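Long-range contact in alpha-rhamnosidase (Dictyoglomus thermophilum, PDB 6I60), which probably hydrolyses terminal non-reducing alpha-L-rhamnose residues in alpha-L-rhamnosides: residues I518-L531 with I568-V581. Residues are numbered along the deposited sequence; the frame is centred on the assembly and turned at random.
Sequences IFNFDMIGFYRKYL and IAWYLYQYYGDKYV
The Tyr576 side chain reaches the turn that joins helix 514-520 to helix 524-535. Its OH accepts a hydrogen bond from Met523 N at 3.1 Å. The bond is nearly straight, with an N-H...O angle of 172°. CB of Ile524 lies 3.8 Å from the centroid of the Tyr576 ring, directly over one face, a CH-pi contact. With CG1 anti to the backbone N (chi1 179°), Ile524 also sends CD1 to Tyr576 CB, 3.5 Å away. A leucine at Tyr576 would probably leave Met523 N without its acceptor and Ile524 without the flat face it rests on.

A second CH-pi contact has Ile568 CG2 over one face of Tyr527, offset toward the rim. Met523 CE covers the opposite face. The rest of the packing is apolar. Leu572 fits as a knob among Ile524, Tyr527, Arg528 and Leu531. Leu531 sits in turn among Ile568, Ala569, Leu572 and Val581, its CD1 3.7 Å from Leu572 CD1. The axes of 524-531 and 568-576 run roughly antiparallel, at 151°. Ile518 CG2 meets Tyr575 CB at 3.7 Å. The rings of Phe519 and Tyr575 meet obliquely, and Tyr575 OH makes a hydrogen bond with Glu515.

Charge enters at one end. Arg528 NE and Asp578 OD2 form a long salt bridge of 3.8 Å. A water bridges Arg528 NH2 and the same carboxylate oxygen. Arg528 NH1 pairs with Glu38, so two acidic groups probably share its charge.

Apolar packing thus joins these helices within the six-hairpin glycosidase domain, while Tyr576 OH meets the polar need of Met523 N in the turn.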
loop_
_atom_site.group_PDB
_atom_site.type_symbol
_atom_site.label_atom_id
_atom_site.label_comp_id
_atom_site.label_asym_id
_atom_site.label_seq_id
_atom_site.Cartn_x
_atom_site.Cartn_y
_atom_site.Cartn_z
ATOM N N ILE A 518 -5.384 2.130 4.406
ATOM C CA ILE A 518 -5.031 2.087 5.821
ATOM C C ILE A 518 -6.113 1.368 6.616
ATOM O O ILE A 518 -5.818 0.558 7.503
ATOM C CB ILE A 518 -4.779 3.513 6.345
ATOM C CG1 ILE A 518 -3.422 4.021 5.859
ATOM C CG2 ILE A 518 -4.847 3.555 7.861
ATOM C CD1 ILE A 518 -3.187 5.489 6.143
ATOM N N PHE A 519 -7.383 1.637 6.300
ATOM C CA PHE A 519 -8.479 0.975 7.002
ATOM C C PHE A 519 -8.507 -0.523 6.728
ATOM O O PHE A 519 -8.884 -1.304 7.608
ATOM C CB PHE A 519 -9.816 1.600 6.606
ATOM C CG PHE A 519 -10.332 2.600 7.598
ATOM C CD1 PHE A 519 -10.199 3.959 7.365
ATOM C CD2 PHE A 519 -10.945 2.181 8.768
ATOM C CE1 PHE A 519 -10.668 4.882 8.278
ATOM C CE2 PHE A 519 -11.418 3.100 9.686
ATOM C CZ PHE A 519 -11.279 4.452 9.441
ATOM N N ASN A 520 -8.108 -0.940 5.528
ATOM C CA ASN A 520 -8.202 -2.341 5.140
ATOM C C ASN A 520 -6.922 -3.125 5.385
ATOM O O ASN A 520 -6.990 -4.321 5.691
ATOM C CB ASN A 520 -8.583 -2.452 3.661
ATOM C CG ASN A 520 -10.069 -2.289 3.431
ATOM O OD1 ASN A 520 -10.887 -2.880 4.136
ATOM N ND2 ASN A 520 -10.428 -1.481 2.439
ATOM N N PHE A 521 -5.758 -2.489 5.258
ATOM C CA PHE A 521 -4.489 -3.199 5.314
ATOM C C PHE A 521 -3.495 -2.431 6.174
ATOM O O PHE A 521 -3.626 -1.223 6.385
ATOM C CB PHE A 521 -3.910 -3.420 3.909
ATOM C CG PHE A 521 -4.941 -3.803 2.883
ATOM C CD1 PHE A 521 -5.503 -5.069 2.882
ATOM C CD2 PHE A 521 -5.354 -2.895 1.923
ATOM C CE1 PHE A 521 -6.452 -5.423 1.943
ATOM C CE2 PHE A 521 -6.303 -3.244 0.981
ATOM C CZ PHE A 521 -6.852 -4.510 0.993
ATOM N N ASP A 522 -2.503 -3.160 6.681
ATOM C CA ASP A 522 -1.384 -2.566 7.407
ATOM C C ASP A 522 -0.457 -1.903 6.395
ATOM O O ASP A 522 0.227 -2.589 5.628
ATOM C CB ASP A 522 -0.652 -3.632 8.218
ATOM C CG ASP A 522 0.428 -3.051 9.112
ATOM O OD1 ASP A 522 0.832 -3.731 10.080
ATOM O OD2 ASP A 522 0.876 -1.916 8.847
ATOM N N MET A 523 -0.427 -0.569 6.391
ATOM C CA MET A 523 0.258 0.179 5.344
ATOM C C MET A 523 1.387 1.071 5.840
ATOM O O MET A 523 2.009 1.755 5.018
ATOM C CB MET A 523 -0.746 1.045 4.570
ATOM C CG MET A 523 -1.981 0.303 4.098
ATOM S SD MET A 523 -1.728 -0.512 2.515
ATOM C CE MET A 523 -0.797 0.739 1.635
ATOM N N ILE A 524 1.673 1.094 7.146
ATOM C CA ILE A 524 2.672 2.030 7.657
ATOM C C ILE A 524 4.060 1.684 7.126
ATOM O O ILE A 524 4.855 2.576 6.806
ATOM C CB ILE A 524 2.642 2.075 9.196
ATOM C CG1 ILE A 524 3.706 3.045 9.713
ATOM C CG2 ILE A 524 2.840 0.686 9.788
ATOM C CD1 ILE A 524 3.256 3.883 10.877
ATOM N N GLY A 525 4.373 0.391 7.012
ATOM C CA GLY A 525 5.635 0.003 6.405
ATOM C C GLY A 525 5.684 0.293 4.920
ATOM O O GLY A 525 6.741 0.641 4.385
ATOM N N PHE A 526 4.546 0.164 4.236
ATOM C CA PHE A 526 4.497 0.438 2.805
ATOM C C PHE A 526 4.627 1.930 2.523
ATOM O O PHE A 526 5.367 2.336 1.618
ATOM C CB PHE A 526 3.197 -0.109 2.220
ATOM C CG PHE A 526 3.153 -0.100 0.723
ATOM C CD1 PHE A 526 3.717 -1.133 -0.005
ATOM C CD2 PHE A 526 2.541 0.941 0.042
ATOM C CE1 PHE A 526 3.675 -1.129 -1.387
ATOM C CE2 PHE A 526 2.497 0.951 -1.340
ATOM C CZ PHE A 526 3.063 -0.085 -2.056
ATOM N N TYR A 527 3.920 2.763 3.289
ATOM C CA TYR A 527 3.918 4.194 3.010
ATOM C C TYR A 527 5.225 4.855 3.427
ATOM O O TYR A 527 5.637 5.845 2.813
ATOM C CB TYR A 527 2.730 4.859 3.703
ATOM C CG TYR A 527 1.426 4.638 2.974
ATOM C CD1 TYR A 527 1.382 4.609 1.587
ATOM C CD2 TYR A 527 0.239 4.453 3.671
ATOM C CE1 TYR A 527 0.197 4.404 0.914
ATOM C CE2 TYR A 527 -0.955 4.248 3.006
ATOM C CZ TYR A 527 -0.969 4.224 1.628
ATOM O OH TYR A 527 -2.153 4.019 0.959
ATOM N N ARG A 528 5.888 4.328 4.459
ATOM C CA ARG A 528 7.185 4.865 4.851
ATOM C C ARG A 528 8.204 4.699 3.731
ATOM O O ARG A 528 9.028 5.590 3.492
ATOM C CB ARG A 528 7.671 4.183 6.129
ATOM C CG ARG A 528 7.146 4.815 7.406
ATOM C CD ARG A 528 7.502 3.971 8.618
ATOM N NE ARG A 528 8.485 4.627 9.475
ATOM C CZ ARG A 528 9.680 4.122 9.766
ATOM N NH1 ARG A 528 10.047 2.948 9.269
ATOM N NH2 ARG A 528 10.509 4.791 10.556
ATOM N N LYS A 529 8.158 3.564 3.030
ATOM C CA LYS A 529 9.026 3.372 1.874
ATOM C C LYS A 529 8.626 4.290 0.727
ATOM O O LYS A 529 9.491 4.840 0.035
ATOM C CB LYS A 529 8.989 1.908 1.432
ATOM C CG LYS A 529 9.814 1.608 0.191
ATOM C CD LYS A 529 8.924 1.258 -0.985
ATOM C CE LYS A 529 9.741 0.810 -2.184
ATOM N NZ LYS A 529 9.193 1.359 -3.455
ATOM N N TYR A 530 7.320 4.469 0.510
ATOM C CA TYR A 530 6.868 5.328 -0.579
ATOM C C TYR A 530 7.127 6.796 -0.268
ATOM O O TYR A 530 7.432 7.584 -1.172
ATOM C CB TYR A 530 5.383 5.094 -0.859
ATOM C CG TYR A 530 4.893 5.783 -2.111
ATOM C CD1 TYR A 530 5.506 5.554 -3.339
ATOM C CD2 TYR A 530 3.823 6.669 -2.069
ATOM C CE1 TYR A 530 5.062 6.184 -4.490
ATOM C CE2 TYR A 530 3.373 7.304 -3.216
ATOM C CZ TYR A 530 3.996 7.058 -4.423
ATOM O OH TYR A 530 3.553 7.688 -5.564
ATOM N N LEU A 531 6.998 7.184 1.004
ATOM C CA LEU A 531 7.327 8.552 1.392
ATOM C C LEU A 531 8.791 8.862 1.122
ATOM O O LEU A 531 9.135 10.003 0.786
ATOM C CB LEU A 531 6.995 8.775 2.867
ATOM C CG LEU A 531 5.556 9.196 3.168
ATOM C CD1 LEU A 531 5.361 9.425 4.659
ATOM C CD2 LEU A 531 5.192 10.441 2.374
ATOM N N ILE A 568 -0.234 11.685 2.775
ATOM C CA ILE A 568 0.090 10.334 3.224
ATOM C C ILE A 568 0.878 10.383 4.525
ATOM O O ILE A 568 0.667 9.564 5.429
ATOM C CB ILE A 568 0.848 9.572 2.120
ATOM C CG1 ILE A 568 -0.063 9.352 0.911
ATOM C CG2 ILE A 568 1.362 8.242 2.641
ATOM C CD1 ILE A 568 0.649 8.789 -0.297
ATOM N N ALA A 569 1.784 11.355 4.654
ATOM C CA ALA A 569 2.532 11.498 5.897
ATOM C C ALA A 569 1.611 11.864 7.055
ATOM O O ALA A 569 1.764 11.341 8.165
ATOM C CB ALA A 569 3.634 12.543 5.731
ATOM N N TRP A 570 0.646 12.755 6.815
ATOM C CA TRP A 570 -0.321 13.090 7.856
ATOM C C TRP A 570 -1.202 11.897 8.199
ATOM O O TRP A 570 -1.628 11.754 9.351
ATOM C CB TRP A 570 -1.178 14.279 7.419
ATOM C CG TRP A 570 -2.267 14.620 8.387
ATOM C CD1 TRP A 570 -3.581 14.262 8.301
ATOM C CD2 TRP A 570 -2.138 15.385 9.590
ATOM N NE1 TRP A 570 -4.279 14.757 9.377
ATOM C CE2 TRP A 570 -3.416 15.451 10.183
ATOM C CE3 TRP A 570 -1.066 16.022 10.225
ATOM C CZ2 TRP A 570 -3.650 16.129 11.378
ATOM C CZ3 TRP A 570 -1.302 16.694 11.411
ATOM C CH2 TRP A 570 -2.584 16.742 11.976
ATOM N N TYR A 571 -1.485 11.036 7.220
ATOM C CA TYR A 571 -2.255 9.827 7.496
ATOM C C TYR A 571 -1.490 8.891 8.423
ATOM O O TYR A 571 -2.083 8.264 9.309
ATOM C CB TYR A 571 -2.608 9.118 6.188
ATOM C CG TYR A 571 -3.831 9.673 5.490
ATOM C CD1 TYR A 571 -4.804 10.368 6.198
ATOM C CD2 TYR A 571 -4.011 9.501 4.123
ATOM C CE1 TYR A 571 -5.921 10.875 5.564
ATOM C CE2 TYR A 571 -5.125 10.007 3.481
ATOM C CZ TYR A 571 -6.076 10.692 4.206
ATOM O OH TYR A 571 -7.187 11.196 3.571
ATOM N N LEU A 572 -0.171 8.790 8.236
ATOM C CA LEU A 572 0.637 7.917 9.081
ATOM C C LEU A 572 0.643 8.384 10.531
ATOM O O LEU A 572 0.770 7.560 11.445
ATOM C CB LEU A 572 2.063 7.841 8.540
ATOM C CG LEU A 572 2.216 7.159 7.181
ATOM C CD1 LEU A 572 3.685 6.984 6.831
ATOM C CD2 LEU A 572 1.493 5.820 7.175
ATOM N N TYR A 573 0.511 9.690 10.764
ATOM C CA TYR A 573 0.411 10.191 12.129
ATOM C C TYR A 573 -1.014 10.102 12.661
ATOM O O TYR A 573 -1.210 9.908 13.865
ATOM C CB TYR A 573 0.914 11.636 12.199
ATOM C CG TYR A 573 0.629 12.310 13.521
ATOM C CD1 TYR A 573 1.317 11.945 14.671
ATOM C CD2 TYR A 573 -0.334 13.305 13.623
ATOM C CE1 TYR A 573 1.056 12.553 15.886
ATOM C CE2 TYR A 573 -0.600 13.920 14.834
ATOM C CZ TYR A 573 0.098 13.538 15.962
ATOM O OH TYR A 573 -0.160 14.141 17.170
ATOM N N GLN A 574 -2.013 10.227 11.785
ATOM C CA GLN A 574 -3.401 10.226 12.237
ATOM C C GLN A 574 -3.851 8.831 12.656
ATOM O O GLN A 574 -4.499 8.670 13.697
ATOM C CB GLN A 574 -4.309 10.776 11.135
ATOM C CG GLN A 574 -5.800 10.662 11.425
ATOM C CD GLN A 574 -6.666 11.074 10.242
ATOM O OE1 GLN A 574 -6.318 10.828 9.086
ATOM N NE2 GLN A 574 -7.802 11.703 10.528
ATOM N N TYR A 575 -3.512 7.812 11.868
ATOM C CA TYR A 575 -4.008 6.462 12.098
ATOM C C TYR A 575 -3.006 5.556 12.801
ATOM O O TYR A 575 -3.378 4.448 13.204
ATOM C CB TYR A 575 -4.429 5.825 10.768
ATOM C CG TYR A 575 -5.756 6.336 10.252
ATOM C CD1 TYR A 575 -6.951 5.940 10.841
ATOM C CD2 TYR A 575 -5.814 7.219 9.182
ATOM C CE1 TYR A 575 -8.167 6.407 10.376
ATOM C CE2 TYR A 575 -7.026 7.691 8.710
ATOM C CZ TYR A 575 -8.198 7.282 9.311
ATOM O OH TYR A 575 -9.404 7.749 8.845
ATOM N N TYR A 576 -1.757 5.989 12.963
ATOM C CA TYR A 576 -0.757 5.190 13.656
ATOM C C TYR A 576 -0.048 5.925 14.783
ATOM O O TYR A 576 0.631 5.270 15.583
ATOM C CB TYR A 576 0.301 4.675 12.669
ATOM C CG TYR A 576 -0.239 3.762 11.593
ATOM C CD1 TYR A 576 -0.558 4.256 10.335
ATOM C CD2 TYR A 576 -0.419 2.406 11.829
ATOM C CE1 TYR A 576 -1.049 3.424 9.342
ATOM C CE2 TYR A 576 -0.909 1.565 10.842
ATOM C CZ TYR A 576 -1.221 2.081 9.601
ATOM O OH TYR A 576 -1.711 1.255 8.615
ATOM N N GLY A 577 -0.175 7.243 14.878
ATOM C CA GLY A 577 0.518 7.989 15.915
ATOM C C GLY A 577 2.023 8.010 15.757
ATOM O O GLY A 577 2.748 7.900 16.754
ATOM N N ASP A 578 2.510 8.142 14.529
ATOM C CA ASP A 578 3.941 8.168 14.230
ATOM C C ASP A 578 4.319 9.609 13.898
ATOM O O ASP A 578 4.351 10.005 12.732
ATOM C CB ASP A 578 4.279 7.219 13.081
ATOM C CG ASP A 578 5.770 7.122 12.828
ATOM O OD1 ASP A 578 6.549 7.536 13.711
ATOM O OD2 ASP A 578 6.164 6.629 11.749
ATOM N N LYS A 579 4.603 10.395 14.939
ATOM C CA LYS A 579 5.045 11.769 14.738
ATOM C C LYS A 579 6.460 11.853 14.184
ATOM O O LYS A 579 6.855 12.919 13.701
ATOM C CB LYS A 579 4.957 12.550 16.052
ATOM C CG LYS A 579 5.773 11.952 17.190
ATOM C CD LYS A 579 5.491 12.662 18.508
ATOM C CE LYS A 579 6.586 13.664 18.845
ATOM N NZ LYS A 579 6.097 14.739 19.756
ATOM N N TYR A 580 7.223 10.760 14.236
ATOM C CA TYR A 580 8.596 10.790 13.747
ATOM C C TYR A 580 8.653 10.921 12.231
ATOM O O TYR A 580 9.561 11.572 11.702
ATOM C CB TYR A 580 9.338 9.536 14.203
ATOM C CG TYR A 580 9.339 9.351 15.702
ATOM C CD1 TYR A 580 8.641 8.306 16.291
ATOM C CD2 TYR A 580 10.037 10.221 16.527
ATOM C CE1 TYR A 580 8.640 8.133 17.662
ATOM C CE2 TYR A 580 10.041 10.057 17.898
ATOM C CZ TYR A 580 9.341 9.010 18.460
ATOM O OH TYR A 580 9.343 8.841 19.827
ATOM N N VAL A 581 7.700 10.315 11.517
ATOM C CA VAL A 581 7.666 10.459 10.067
ATOM C C VAL A 581 7.301 11.880 9.664
ATOM O O VAL A 581 7.557 12.284 8.524
ATOM C CB VAL A 581 6.693 9.442 9.443
ATOM C CG1 VAL A 581 5.261 9.944 9.530
ATOM C CG2 VAL A 581 7.078 9.159 8.000
HETATM O O HOH W 1 8.927 6.839 11.124
#